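Local coordinates for cell wall surface anchor family protein (Streptococcus agalactiae serogroup V, PDB 3TXA) that forms the adhesive tip of pili on the group B streptococcal surface and probably mediates attachment to host tissue, at residues T159-T164 / G621-L626; S542-N547 / S654-N659; D599-Y604 / I613-L618; R647-P652 / N659-F664. All blocks are in the same frame, centred on the assembly; numbering follows the deposited sequence.

Interaction 1: residues T159-T164 / G621-L626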
loop_
_atom_site.group_PDB
_atom_site.type_symbol
_atom_site.label_atom_id
_atom_site.label_comp_id
_atom_site.label_asym_id
_atom_site.label_seq_id
_atom_site.Cartn_x
_atom_site.Cartn_y
_atom_site.Cartn_z
ATOM N N THR A 159 -8.429 -4.346 -30.770
ATOM C CA THR A 159 -8.271 -4.614 -29.325
ATOM C C THR A 159 -8.642 -3.381 -28.513
ATOM O O THR A 159 -8.447 -2.245 -28.967
ATOM C CB THR A 159 -6.815 -4.969 -28.931
ATOM O OG1 THR A 159 -5.990 -3.807 -29.069
ATOM C CG2 THR A 159 -6.230 -6.112 -29.800
ATOM N N VAL A 160 -9.169 -3.616 -27.312
ATOM C CA VAL A 160 -9.609 -2.565 -26.403
ATOM C C VAL A 160 -9.248 -3.003 -24.990
ATOM O O VAL A 160 -9.650 -4.085 -24.551
ATOM C CB VAL A 160 -11.154 -2.322 -26.500
ATOM C CG1 VAL A 160 -11.608 -1.190 -25.569
ATOM C CG2 VAL A 160 -11.582 -2.028 -27.942
ATOM N N GLU A 161 -8.483 -2.172 -24.286
ATOM C CA GLU A 161 -8.124 -2.446 -22.896
ATOM C C GLU A 161 -8.512 -1.239 -22.067
ATOM O O GLU A 161 -8.301 -0.098 -22.492
ATOM C CB GLU A 161 -6.628 -2.726 -22.773
ATOM C CG GLU A 161 -6.172 -3.268 -21.414
ATOM C CD GLU A 161 -4.644 -3.473 -21.352
ATOM O OE1 GLU A 161 -3.997 -3.493 -22.443
ATOM O OE2 GLU A 161 -4.092 -3.611 -20.222
ATOM N N GLY A 162 -9.072 -1.491 -20.891
ATOM C CA GLY A 162 -9.599 -0.427 -20.057
ATOM C C GLY A 162 -8.805 -0.162 -18.789
ATOM O O GLY A 162 -7.784 -0.814 -18.531
ATOM N N LYS A 163 -9.289 0.798 -17.995
ATOM C CA LYS A 163 -8.613 1.250 -16.775
ATOM C C LYS A 163 -9.548 1.154 -15.567
ATOM O O LYS A 163 -10.756 0.895 -15.712
ATOM C CB LYS A 163 -8.106 2.682 -16.949
ATOM C CG LYS A 163 -7.035 2.842 -18.002
ATOM C CD LYS A 163 -6.692 4.288 -18.276
ATOM C CE LYS A 163 -5.401 4.400 -19.092
ATOM N NZ LYS A 163 -5.074 5.787 -19.602
ATOM N N THR A 164 -8.984 1.321 -14.380
ATOM C CA THR A 164 -9.777 1.531 -13.174
ATOM C C THR A 164 -9.195 2.753 -12.467
ATOM O O THR A 164 -8.005 3.055 -12.625
ATOM C CB THR A 164 -9.788 0.301 -12.226
ATOM O OG1 THR A 164 -10.285 -0.853 -12.917
ATOM C CG2 THR A 164 -10.683 0.553 -11.020
ATOM N N GLY A 621 -6.636 -3.883 -16.759
ATOM C CA GLY A 621 -6.064 -5.110 -17.302
ATOM C C GLY A 621 -7.102 -6.103 -17.814
ATOM O O GLY A 621 -6.917 -7.318 -17.714
ATOM N N GLN A 622 -8.212 -5.584 -18.341
ATOM C CA GLN A 622 -9.206 -6.403 -19.017
ATOM C C GLN A 622 -9.168 -5.942 -20.474
ATOM O O GLN A 622 -9.177 -4.736 -20.764
ATOM C CB GLN A 622 -10.563 -6.278 -18.349
ATOM C CG GLN A 622 -10.551 -6.732 -16.888
ATOM C CD GLN A 622 -11.944 -6.750 -16.243
ATOM O OE1 GLN A 622 -12.775 -5.885 -16.513
ATOM N NE2 GLN A 622 -12.202 -7.738 -15.397
ATOM N N LYS A 623 -9.016 -6.912 -21.381
ATOM C CA LYS A 623 -8.707 -6.648 -22.796
ATOM C C LYS A 623 -9.522 -7.612 -23.644
ATOM O O LYS A 623 -9.724 -8.771 -23.265
ATOM C CB LYS A 623 -7.213 -6.839 -23.075
ATOM C CG LYS A 623 -6.743 -6.301 -24.391
ATOM C CD LYS A 623 -5.413 -6.927 -24.807
ATOM C CE LYS A 623 -4.676 -6.115 -25.924
ATOM N NZ LYS A 623 -3.604 -6.916 -26.667
ATOM N N VAL A 624 -10.000 -7.120 -24.785
ATOM C CA VAL A 624 -10.784 -7.941 -25.699
ATOM C C VAL A 624 -10.177 -7.834 -27.093
ATOM O O VAL A 624 -9.664 -6.768 -27.483
ATOM C CB VAL A 624 -12.253 -7.504 -25.737
ATOM C CG1 VAL A 624 -12.929 -7.770 -24.396
ATOM C CG2 VAL A 624 -12.354 -6.029 -26.150
ATOM N N VAL A 625 -10.213 -8.928 -27.844
ATOM C CA VAL A 625 -9.549 -8.912 -29.119
ATOM C C VAL A 625 -10.521 -9.412 -30.136
ATOM O O VAL A 625 -11.077 -10.503 -29.965
ATOM C CB VAL A 625 -8.281 -9.822 -29.123
ATOM C CG1 VAL A 625 -7.492 -9.673 -30.461
ATOM C CG2 VAL A 625 -7.391 -9.540 -27.913
ATOM N N LEU A 626 -10.741 -8.609 -31.176
ATOM C CA LEU A 626 -11.639 -8.962 -32.271
ATOM C C LEU A 626 -10.792 -9.185 -33.492
ATOM O O LEU A 626 -10.009 -8.295 -33.860
ATOM C CB LEU A 626 -12.635 -7.840 -32.575
ATOM C CG LEU A 626 -13.594 -8.107 -33.734
ATOM C CD1 LEU A 626 -14.673 -9.075 -33.327
ATOM C CD2 LEU A 626 -14.210 -6.838 -34.236
#
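The carboxylate of Glu161 meets Gly621 through OE2, 3.8 Å from CA of Gly621, while OE1 has a long, weak ion pair with Arg131. The charged atoms of Glu161 and Lys623 do not meet; instead their aliphatic parts do, with CB of Glu161 3.9 Å from CG of Lys623. The lysine chain leaves with CG trans to its own N (chi1 -167°) and runs on extended, which carries CE across Thr159, 3.9 Å from CB of Thr159. Beside it, CG2 of Thr159 lies alongside CG1 of Val625 at 3.8 Å, and the Thr159 hydroxyl is hydrogen-bonded to Ser140. Val160 and Val624 point to the other face of the sheet, CB of Val160 3.9 Å from CG2 of Val624, and pack there on Leu616, Leu618, Ile543 and Phe664. The backbones are joined by a reciprocal pair, Val160 N to Val624 O (3.2 Å) and Val624 N to Val160 O (3.1 Å), and by Gly162 N to Gln622 O (3.2 Å). Thr159–Val625 and Glu161–Lys623 are the flanking non-hydrogen-bonded pairs. With Val160 and Val624 on the buried face and Thr159, Glu161, Lys623 and Val625 on the other, these antiparallel strands behave as one layer of a beta sandwich, consistent with the IgG-like fold of this pilin.

Interaction 2: residues S542-N547 / S654-N659. With CD (cadmium ion), chain I.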
loop_
_atom_site.group_PDB
_atom_site.type_symbol
_atom_site.label_atom_id
_atom_site.label_comp_id
_atom_site.label_asym_id
_atom_site.label_seq_id
_atom_site.Cartn_x
_atom_site.Cartn_y
_atom_site.Cartn_z
ATOM N N SER A 542 -13.124 2.306 -16.408
ATOM C CA SER A 542 -13.241 3.283 -17.478
ATOM C C SER A 542 -14.143 2.963 -18.679
ATOM O O SER A 542 -14.299 3.818 -19.556
ATOM C CB SER A 542 -11.858 3.607 -18.023
ATOM O OG SER A 542 -11.440 2.651 -18.976
ATOM N N ILE A 543 -14.677 1.746 -18.781
ATOM C CA ILE A 543 -15.463 1.372 -19.963
ATOM C C ILE A 543 -16.743 0.692 -19.514
ATOM O O ILE A 543 -16.743 -0.471 -19.124
ATOM C CB ILE A 543 -14.665 0.490 -20.971
ATOM C CG1 ILE A 543 -13.612 1.322 -21.700
ATOM C CG2 ILE A 543 -15.595 -0.138 -22.006
ATOM C CD1 ILE A 543 -12.823 0.577 -22.733
ATOM N N VAL A 544 -17.834 1.443 -19.531
ATOM C CA VAL A 544 -19.071 0.934 -18.986
ATOM C C VAL A 544 -20.059 0.999 -20.084
ATOM O O VAL A 544 -20.207 2.033 -20.734
ATOM C CB VAL A 544 -19.590 1.756 -17.815
ATOM C CG1 VAL A 544 -20.634 0.926 -17.019
ATOM C CG2 VAL A 544 -18.436 2.179 -16.934
ATOM N N ASP A 545 -20.714 -0.132 -20.301
ATOM C CA ASP A 545 -21.484 -0.377 -21.505
ATOM C C ASP A 545 -20.941 0.312 -22.776
ATOM O O ASP A 545 -21.644 1.080 -23.405
ATOM C CB ASP A 545 -22.888 0.051 -21.223
ATOM C CG ASP A 545 -23.846 -0.584 -22.121
ATOM O OD1 ASP A 545 -24.181 0.067 -23.139
ATOM O OD2 ASP A 545 -24.241 -1.741 -21.835
ATOM N N GLY A 546 -19.689 0.045 -23.149
ATOM C CA GLY A 546 -19.071 0.692 -24.309
ATOM C C GLY A 546 -19.324 -0.005 -25.634
ATOM O O GLY A 546 -19.710 -1.168 -25.659
ATOM N N ASN A 547 -19.103 0.702 -26.736
ATOM C CA ASN A 547 -19.459 0.221 -28.070
ATOM C C ASN A 547 -18.334 0.486 -29.031
ATOM O O ASN A 547 -17.771 1.571 -29.025
ATOM C CB ASN A 547 -20.739 0.900 -28.609
ATOM C CG ASN A 547 -22.023 0.391 -27.896
ATOM O OD1 ASN A 547 -22.155 0.492 -26.660
ATOM N ND2 ASN A 547 -22.973 -0.162 -28.671
ATOM N N SER A 654 -21.559 4.372 -23.335
ATOM C CA SER A 654 -22.409 4.750 -24.460
ATOM C C SER A 654 -23.694 5.371 -23.924
ATOM O O SER A 654 -24.343 6.148 -24.620
ATOM C CB SER A 654 -22.647 3.589 -25.442
ATOM O OG SER A 654 -23.559 2.642 -24.934
ATOM N N GLU A 655 -24.018 5.046 -22.669
ATOM C CA GLU A 655 -25.130 5.650 -21.932
ATOM C C GLU A 655 -24.686 6.904 -21.143
ATOM O O GLU A 655 -25.176 7.993 -21.410
ATOM C CB GLU A 655 -25.772 4.604 -21.019
ATOM C CG GLU A 655 -27.054 3.913 -21.546
ATOM C CD GLU A 655 -27.063 3.478 -23.044
ATOM O OE1 GLU A 655 -27.582 2.361 -23.338
ATOM O OE2 GLU A 655 -26.594 4.249 -23.923
ATOM N N LYS A 656 -23.738 6.748 -20.208
ATOM C CA LYS A 656 -23.197 7.854 -19.349
ATOM C C LYS A 656 -22.635 9.064 -20.070
ATOM O O LYS A 656 -22.552 10.115 -19.468
ATOM C CB LYS A 656 -22.086 7.378 -18.379
ATOM C CG LYS A 656 -22.555 6.619 -17.144
ATOM C CD LYS A 656 -21.391 5.845 -16.475
ATOM C CE LYS A 656 -21.913 4.625 -15.675
ATOM N NZ LYS A 656 -20.848 3.923 -14.896
ATOM N N GLU A 657 -22.178 8.918 -21.307
ATOM C CA GLU A 657 -21.686 10.077 -22.071
ATOM C C GLU A 657 -21.618 9.800 -23.579
ATOM O O GLU A 657 -20.530 9.765 -24.176
ATOM C CB GLU A 657 -20.364 10.670 -21.503
ATOM C CG GLU A 657 -19.458 9.700 -20.748
ATOM C CD GLU A 657 -18.175 10.346 -20.182
ATOM O OE1 GLU A 657 -17.384 10.949 -20.960
ATOM O OE2 GLU A 657 -17.943 10.205 -18.955
ATOM N N PRO A 658 -22.801 9.627 -24.205
ATOM C CA PRO A 658 -22.867 9.197 -25.602
ATOM C C PRO A 658 -21.976 10.027 -26.500
ATOM O O PRO A 658 -21.592 9.558 -27.559
ATOM C CB PRO A 658 -24.350 9.372 -25.969
ATOM C CG PRO A 658 -25.083 9.235 -24.650
ATOM C CD PRO A 658 -24.144 9.853 -23.629
ATOM N N ASN A 659 -21.615 11.226 -26.067
ATOM C CA ASN A 659 -20.789 12.095 -26.902
ATOM C C ASN A 659 -19.272 11.857 -26.844
ATOM O O ASN A 659 -18.533 12.403 -27.671
ATOM C CB ASN A 659 -21.147 13.577 -26.673
ATOM C CG ASN A 659 -22.459 13.974 -27.361
ATOM O OD1 ASN A 659 -22.640 13.764 -28.568
ATOM N ND2 ASN A 659 -23.382 14.535 -26.587
HETATM CD CD CD I . -25.586 -1.591 -24.027
HETATM O O HOH W 1 -26.465 -2.723 -22.500
HETATM O O HOH W 2 -23.966 -0.810 -25.596
#
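At Asp545 the backbone turns a corner with both torsions positive (phi 32°, psi 57°), presenting its carbonyl to Ser654; Asp545 and Gly546 together face Leu616, a G1 beta bulge in the Ig-like domain. Asp545 O is gripped twice by Ser654, whose stretch 654-656 is helical in backbone shape. OG donates at 2.9 Å from Ser654 to Asp545 O, almost in line with the C=O, whereas Ser654 N reaches Asp545 O at 3.3 Å from well above the carbonyl plane. The serine hydroxyl can do this because chi1 of 75° sets OG between its own backbone N and carbonyl carbon. The Asp545 side chain turns to a cadmium ion and holds it with both oxygens, OD1 of Asp545 at 2.4 Å and OD2 of Asp545 at 2.6 Å; two waters and His615 complete the ligands found here. OE1 of Glu655 lies 4.1 Å from OD1 of Asp545, a like-charged approach that the cadmium would probably temper. At Val544, the preceding residue, Lys656, extended beyond CG, crosses at the surface and lays its amino end against the two methyls, NZ of Lys656 being 3.6 Å from CG2 of Val544 and 3.7 Å from CG1 of Val544.

Interaction 3: residues D599-Y604 / I613-L618. With CD (cadmium ion), chain I; CD (cadmium ion), chain G.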
loop_
_atom_site.group_PDB
_atom_site.type_symbol
_atom_site.label_atom_id
_atom_site.label_comp_id
_atom_site.label_asym_id
_atom_site.label_seq_id
_atom_site.Cartn_x
_atom_site.Cartn_y
_atom_site.Cartn_z
ATOM N N ASP A 599 -22.598 -11.077 -21.786
ATOM C CA ASP A 599 -23.516 -10.159 -22.497
ATOM C C ASP A 599 -22.901 -9.233 -23.570
ATOM O O ASP A 599 -23.609 -8.438 -24.188
ATOM C CB ASP A 599 -24.386 -9.355 -21.518
ATOM C CG ASP A 599 -25.114 -10.240 -20.511
ATOM O OD1 ASP A 599 -26.011 -11.043 -20.905
ATOM O OD2 ASP A 599 -24.781 -10.102 -19.308
ATOM N N VAL A 600 -21.605 -9.336 -23.814
ATOM C CA VAL A 600 -21.031 -8.673 -24.971
ATOM C C VAL A 600 -21.595 -9.331 -26.231
ATOM O O VAL A 600 -21.861 -10.534 -26.209
ATOM C CB VAL A 600 -19.514 -8.767 -24.948
ATOM C CG1 VAL A 600 -18.910 -8.099 -26.169
ATOM C CG2 VAL A 600 -19.006 -8.109 -23.726
ATOM N N THR A 601 -21.826 -8.552 -27.290
ATOM C CA THR A 601 -22.299 -9.094 -28.550
ATOM C C THR A 601 -21.545 -8.470 -29.698
ATOM O O THR A 601 -21.050 -7.372 -29.554
ATOM C CB THR A 601 -23.792 -8.807 -28.835
ATOM O OG1 THR A 601 -23.986 -7.395 -29.020
ATOM C CG2 THR A 601 -24.720 -9.355 -27.771
ATOM N N VAL A 602 -21.473 -9.169 -30.836
ATOM C CA VAL A 602 -20.865 -8.670 -32.075
ATOM C C VAL A 602 -21.963 -8.740 -33.111
ATOM O O VAL A 602 -22.601 -9.778 -33.265
ATOM C CB VAL A 602 -19.660 -9.524 -32.537
ATOM C CG1 VAL A 602 -18.952 -8.888 -33.736
ATOM C CG2 VAL A 602 -18.664 -9.705 -31.393
ATOM N N THR A 603 -22.233 -7.622 -33.783
ATOM C CA THR A 603 -23.371 -7.552 -34.684
ATOM C C THR A 603 -22.858 -6.951 -35.941
ATOM O O THR A 603 -21.778 -6.356 -35.948
ATOM C CB THR A 603 -24.547 -6.673 -34.157
ATOM O OG1 THR A 603 -24.112 -5.320 -33.931
ATOM C CG2 THR A 603 -25.191 -7.280 -32.910
ATOM N N TYR A 604 -23.619 -7.088 -37.013
ATOM C CA TYR A 604 -23.150 -6.578 -38.272
ATOM C C TYR A 604 -24.297 -5.962 -39.042
ATOM O O TYR A 604 -25.418 -6.457 -38.992
ATOM C CB TYR A 604 -22.530 -7.726 -39.035
ATOM C CG TYR A 604 -21.989 -7.432 -40.392
ATOM C CD1 TYR A 604 -20.837 -6.701 -40.546
ATOM C CD2 TYR A 604 -22.595 -7.967 -41.530
ATOM C CE1 TYR A 604 -20.308 -6.457 -41.795
ATOM C CE2 TYR A 604 -22.098 -7.724 -42.775
ATOM C CZ TYR A 604 -20.939 -6.977 -42.906
ATOM O OH TYR A 604 -20.417 -6.737 -44.157
ATOM N N ILE A 613 -19.014 -4.084 -31.777
ATOM C CA ILE A 613 -18.982 -4.737 -30.472
ATOM C C ILE A 613 -19.854 -3.915 -29.531
ATOM O O ILE A 613 -19.671 -2.690 -29.416
ATOM C CB ILE A 613 -17.548 -4.836 -29.875
ATOM C CG1 ILE A 613 -16.554 -5.417 -30.886
ATOM C CG2 ILE A 613 -17.575 -5.655 -28.588
ATOM C CD1 ILE A 613 -15.121 -5.396 -30.447
ATOM N N ASN A 614 -20.781 -4.581 -28.851
ATOM C CA ASN A 614 -21.724 -3.914 -27.981
ATOM C C ASN A 614 -21.605 -4.394 -26.566
ATOM O O ASN A 614 -21.460 -5.597 -26.337
ATOM C CB ASN A 614 -23.150 -4.234 -28.425
ATOM C CG ASN A 614 -23.373 -3.971 -29.879
ATOM O OD1 ASN A 614 -23.308 -2.819 -30.329
ATOM N ND2 ASN A 614 -23.623 -5.051 -30.649
ATOM N N HIS A 615 -21.732 -3.464 -25.622
ATOM C CA HIS A 615 -21.809 -3.788 -24.190
ATOM C C HIS A 615 -20.497 -4.129 -23.497
ATOM O O HIS A 615 -20.457 -4.980 -22.612
ATOM C CB HIS A 615 -22.774 -4.933 -23.937
ATOM C CG HIS A 615 -24.085 -4.777 -24.623
ATOM N ND1 HIS A 615 -25.010 -3.835 -24.237
ATOM C CD2 HIS A 615 -24.647 -5.459 -25.649
ATOM C CE1 HIS A 615 -26.081 -3.931 -25.008
ATOM N NE2 HIS A 615 -25.883 -4.904 -25.876
ATOM N N LEU A 616 -19.431 -3.456 -23.879
ATOM C CA LEU A 616 -18.169 -3.742 -23.240
ATOM C C LEU A 616 -18.187 -3.188 -21.820
ATOM O O LEU A 616 -18.713 -2.106 -21.588
ATOM C CB LEU A 616 -17.003 -3.194 -24.060
ATOM C CG LEU A 616 -16.725 -3.932 -25.377
ATOM C CD1 LEU A 616 -15.741 -3.211 -26.220
ATOM C CD2 LEU A 616 -16.233 -5.346 -25.153
ATOM N N ASN A 617 -17.670 -3.964 -20.868
ATOM C CA ASN A 617 -17.424 -3.495 -19.506
ATOM C C ASN A 617 -16.034 -3.896 -19.101
ATOM O O ASN A 617 -15.817 -5.015 -18.625
ATOM C CB ASN A 617 -18.411 -4.107 -18.538
ATOM C CG ASN A 617 -19.807 -3.676 -18.811
ATOM O OD1 ASN A 617 -20.235 -2.588 -18.394
ATOM N ND2 ASN A 617 -20.548 -4.521 -19.510
ATOM N N LEU A 618 -15.081 -3.004 -19.302
ATOM C CA LEU A 618 -13.709 -3.375 -19.102
ATOM C C LEU A 618 -13.052 -2.509 -18.061
ATOM O O LEU A 618 -12.940 -1.287 -18.247
ATOM C CB LEU A 618 -12.931 -3.282 -20.409
ATOM C CG LEU A 618 -13.373 -4.175 -21.553
ATOM C CD1 LEU A 618 -12.587 -3.813 -22.780
ATOM C CD2 LEU A 618 -13.242 -5.634 -21.194
HETATM CD CD CD I . -25.586 -1.591 -24.027
HETATM CD CD CD G . -28.098 -5.415 -27.340
HETATM O O HOH W 1 -26.465 -2.723 -22.500
HETATM O O HOH W 2 -23.966 -0.810 -25.596
#
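ND2 of Asn614 serves two threonine hydroxyls of the facing strand: it donates to OG1 of Thr601 at 2.9 Å, nearly straight (163°) and with the hydroxyl almost in the amide plane, and more weakly to OG1 of Thr603 at 3.3 Å. These bonds fix the rotation of the amide, whose OD1 has a weak bond from Lys612. Backbone bonds run beneath, Thr601 N to Asn614 O (3.1 Å) and Asn614 N to Thr601 O (2.9 Å). Next along, His615 has positive phi and forms with Leu616 a G1 beta bulge opposite Gly546. Its ring has OG1 of Thr601 near the plane at one edge and bridges two cadmium ions: ND1 of His615 binds one at 2.3 Å, in a site shared with Asp545, and NE2 of His615 binds the other at 2.7 Å, in the ring plane. On the opposite face of the hairpin the contact is apolar. CG1 of Val600 lies 3.7 Å from CG2 of Ile613, and the same CG1 of Val600 is 4.0 Å from CD2 of Leu616. This hairpin places strand 601-605 at an edge of its antiparallel sheet and strand 610-618 next to strand 543-551; the apolar side packs on Leu573 and Tyr571 of strand 571-575 and on Val624 and Leu626 of strand 623-632.

Interaction 4: residues R647-P652 / N659-F664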
loop_
_atom_site.group_PDB
_atom_site.type_symbol
_atom_site.label_atom_id
_atom_site.label_comp_id
_atom_site.label_asym_id
_atom_site.label_seq_id
_atom_site.Cartn_x
_atom_site.Cartn_y
_atom_site.Cartn_z
ATOM N N ARG A 647 -14.338 5.684 -40.517
ATOM C CA ARG A 647 -14.022 6.098 -39.148
ATOM C C ARG A 647 -14.444 5.010 -38.121
ATOM O O ARG A 647 -15.637 4.688 -37.973
ATOM C CB ARG A 647 -14.609 7.489 -38.832
ATOM C CG ARG A 647 -14.274 8.011 -37.422
ATOM C CD ARG A 647 -14.379 9.536 -37.320
ATOM N NE ARG A 647 -14.048 10.071 -35.991
ATOM C CZ ARG A 647 -14.932 10.629 -35.160
ATOM N NH1 ARG A 647 -14.537 11.093 -33.982
ATOM N NH2 ARG A 647 -16.213 10.722 -35.498
ATOM N N THR A 648 -13.447 4.454 -37.430
ATOM C CA THR A 648 -13.640 3.398 -36.451
ATOM C C THR A 648 -13.502 3.998 -35.046
ATOM O O THR A 648 -12.469 4.562 -34.714
ATOM C CB THR A 648 -12.575 2.288 -36.647
ATOM O OG1 THR A 648 -12.200 2.208 -38.022
ATOM C CG2 THR A 648 -13.092 0.959 -36.229
ATOM N N THR A 649 -14.529 3.859 -34.213
ATOM C CA THR A 649 -14.568 4.550 -32.919
ATOM C C THR A 649 -14.999 3.705 -31.707
ATOM O O THR A 649 -15.742 2.721 -31.825
ATOM C CB THR A 649 -15.530 5.782 -32.972
ATOM O OG1 THR A 649 -16.906 5.348 -33.038
ATOM C CG2 THR A 649 -15.200 6.687 -34.151
ATOM N N LEU A 650 -14.569 4.134 -30.527
ATOM C CA LEU A 650 -15.070 3.561 -29.282
ATOM C C LEU A 650 -15.892 4.590 -28.540
ATOM O O LEU A 650 -15.534 5.754 -28.498
ATOM C CB LEU A 650 -13.909 3.098 -28.391
ATOM C CG LEU A 650 -14.259 2.724 -26.954
ATOM C CD1 LEU A 650 -15.243 1.572 -26.888
ATOM C CD2 LEU A 650 -13.024 2.368 -26.180
ATOM N N SER A 651 -16.999 4.166 -27.968
ATOM C CA SER A 651 -17.729 4.986 -27.050
ATOM C C SER A 651 -17.617 4.280 -25.727
ATOM O O SER A 651 -18.289 3.288 -25.527
ATOM C CB SER A 651 -19.187 5.118 -27.475
ATOM O OG SER A 651 -19.280 5.900 -28.649
ATOM N N PRO A 652 -16.737 4.767 -24.831
ATOM C CA PRO A 652 -16.391 4.130 -23.575
ATOM C C PRO A 652 -17.563 3.924 -22.669
ATOM O O PRO A 652 -17.686 2.885 -22.024
ATOM C CB PRO A 652 -15.439 5.124 -22.960
ATOM C CG PRO A 652 -14.748 5.652 -24.076
ATOM C CD PRO A 652 -15.799 5.860 -25.120
ATOM N N ASN A 659 -21.615 11.226 -26.067
ATOM C CA ASN A 659 -20.789 12.095 -26.902
ATOM C C ASN A 659 -19.272 11.857 -26.844
ATOM O O ASN A 659 -18.533 12.403 -27.671
ATOM C CB ASN A 659 -21.147 13.577 -26.673
ATOM C CG ASN A 659 -22.459 13.974 -27.361
ATOM O OD1 ASN A 659 -22.640 13.764 -28.568
ATOM N ND2 ASN A 659 -23.382 14.535 -26.587
ATOM N N THR A 660 -18.816 11.045 -25.890
ATOM C CA THR A 660 -17.391 10.741 -25.757
ATOM C C THR A 660 -16.997 9.679 -26.786
ATOM O O THR A 660 -17.431 8.531 -26.687
ATOM C CB THR A 660 -17.063 10.228 -24.339
ATOM O OG1 THR A 660 -17.842 10.942 -23.367
ATOM C CG2 THR A 660 -15.565 10.363 -24.028
ATOM N N ILE A 661 -16.180 10.060 -27.765
ATOM C CA ILE A 661 -15.896 9.198 -28.896
ATOM C C ILE A 661 -14.408 9.183 -29.262
ATOM O O ILE A 661 -13.837 10.225 -29.593
ATOM C CB ILE A 661 -16.804 9.568 -30.107
ATOM C CG1 ILE A 661 -18.144 8.801 -30.023
ATOM C CG2 ILE A 661 -16.142 9.267 -31.462
ATOM C CD1 ILE A 661 -19.414 9.663 -29.821
ATOM N N ARG A 662 -13.795 7.995 -29.223
ATOM C CA ARG A 662 -12.343 7.827 -29.423
ATOM C C ARG A 662 -12.044 7.179 -30.753
ATOM O O ARG A 662 -12.721 6.234 -31.115
ATOM C CB ARG A 662 -11.766 6.943 -28.319
ATOM C CG ARG A 662 -12.171 7.346 -26.920
ATOM C CD ARG A 662 -11.549 8.677 -26.560
ATOM N NE ARG A 662 -11.845 9.050 -25.181
ATOM C CZ ARG A 662 -11.862 10.299 -24.738
ATOM N NH1 ARG A 662 -12.155 10.536 -23.475
ATOM N NH2 ARG A 662 -11.593 11.298 -25.568
ATOM N N ASP A 663 -11.045 7.661 -31.486
ATOM C CA ASP A 663 -10.748 7.077 -32.805
ATOM C C ASP A 663 -9.788 5.895 -32.691
ATOM O O ASP A 663 -9.043 5.784 -31.711
ATOM C CB ASP A 663 -10.248 8.117 -33.824
ATOM C CG ASP A 663 -11.399 8.764 -34.636
ATOM O OD1 ASP A 663 -11.455 8.594 -35.878
ATOM O OD2 ASP A 663 -12.259 9.455 -34.046
ATOM N N PHE A 664 -9.859 4.985 -33.662
ATOM C CA PHE A 664 -8.941 3.855 -33.751
ATOM C C PHE A 664 -8.026 4.231 -34.901
ATOM O O PHE A 664 -8.455 4.896 -35.845
ATOM C CB PHE A 664 -9.670 2.548 -34.142
ATOM C CG PHE A 664 -10.184 1.700 -32.978
ATOM C CD1 PHE A 664 -11.449 1.919 -32.432
ATOM C CD2 PHE A 664 -9.449 0.626 -32.506
ATOM C CE1 PHE A 664 -11.944 1.117 -31.399
ATOM C CE2 PHE A 664 -9.935 -0.184 -31.475
ATOM C CZ PHE A 664 -11.175 0.059 -30.924
#
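A beta hairpin at the edge of an antiparallel sheet in the Ig-like domain joins strands 649-651 and 662-663, and a salt bridge between Arg647 and Asp663 ties its flank. The arginine is extended from CG to NE, its chi1 of -178° setting CG anti to N, which carries the guanidinium across to the carboxylate. NE of Arg647 donates to OD2 of Asp663 at 2.7 Å, entering on the syn lone pair yet tilted from the guanidinium plane, and also reaches OD1 of Asp663 weakly; another weak bond goes from NH1 of Arg647 to the same OD2 at 2.8 Å. The two planes stand 28° apart, so the pair is twisted from coplanar. This supplies a positive partner for the buried Asp663 carboxylate. CG2 of Thr649 sits 4.0 Å above the centre of the guanidinium and also touches CG2 of Ile661 at 3.8 Å. Strand 662-663 is the outermost of the five-stranded antiparallel sheet, paired to strand 649-651 through Leu650 and Arg662, which exchange backbone bonds: Leu650 N to Arg662 O and Arg662 N to Leu650 O, each 2.9 Å. Phe664 N continues the pairing to Thr648 O at 2.8 Å. The Phe664 ring turns an edge to Thr648 O and places CE1 4.1 Å from CB of Leu650; both side chains reach inward, onto Leu139 and Val160. On the same face Arg662 bends at chi2, with CG2 of Thr660 over one face of its guanidinium, toward the rim, and makes a salt bridge with Glu136.

From the N terminus, 159-164 comes first, and interaction 1 closes the longest loop here: the chain passes through the five-stranded parallel sheet, within the von Willebrand factor type A part, before returning to 621-626. Segment 542-547 opens interaction 2 inside that loop, and the 599-604/613-618 hairpin of interaction 3 forms wholly within both. Interactions 1 and 2 cross, since 654-659 follows 621-626. Interaction 4 opens at 647-652, after 1 and 3 are complete, and crosses interaction 2, sharing Asn659 with it. Interactions 2, 3 and 4 all reach one antiparallel sheet; Val160 and Val624 of interaction 1 pack against its inner side.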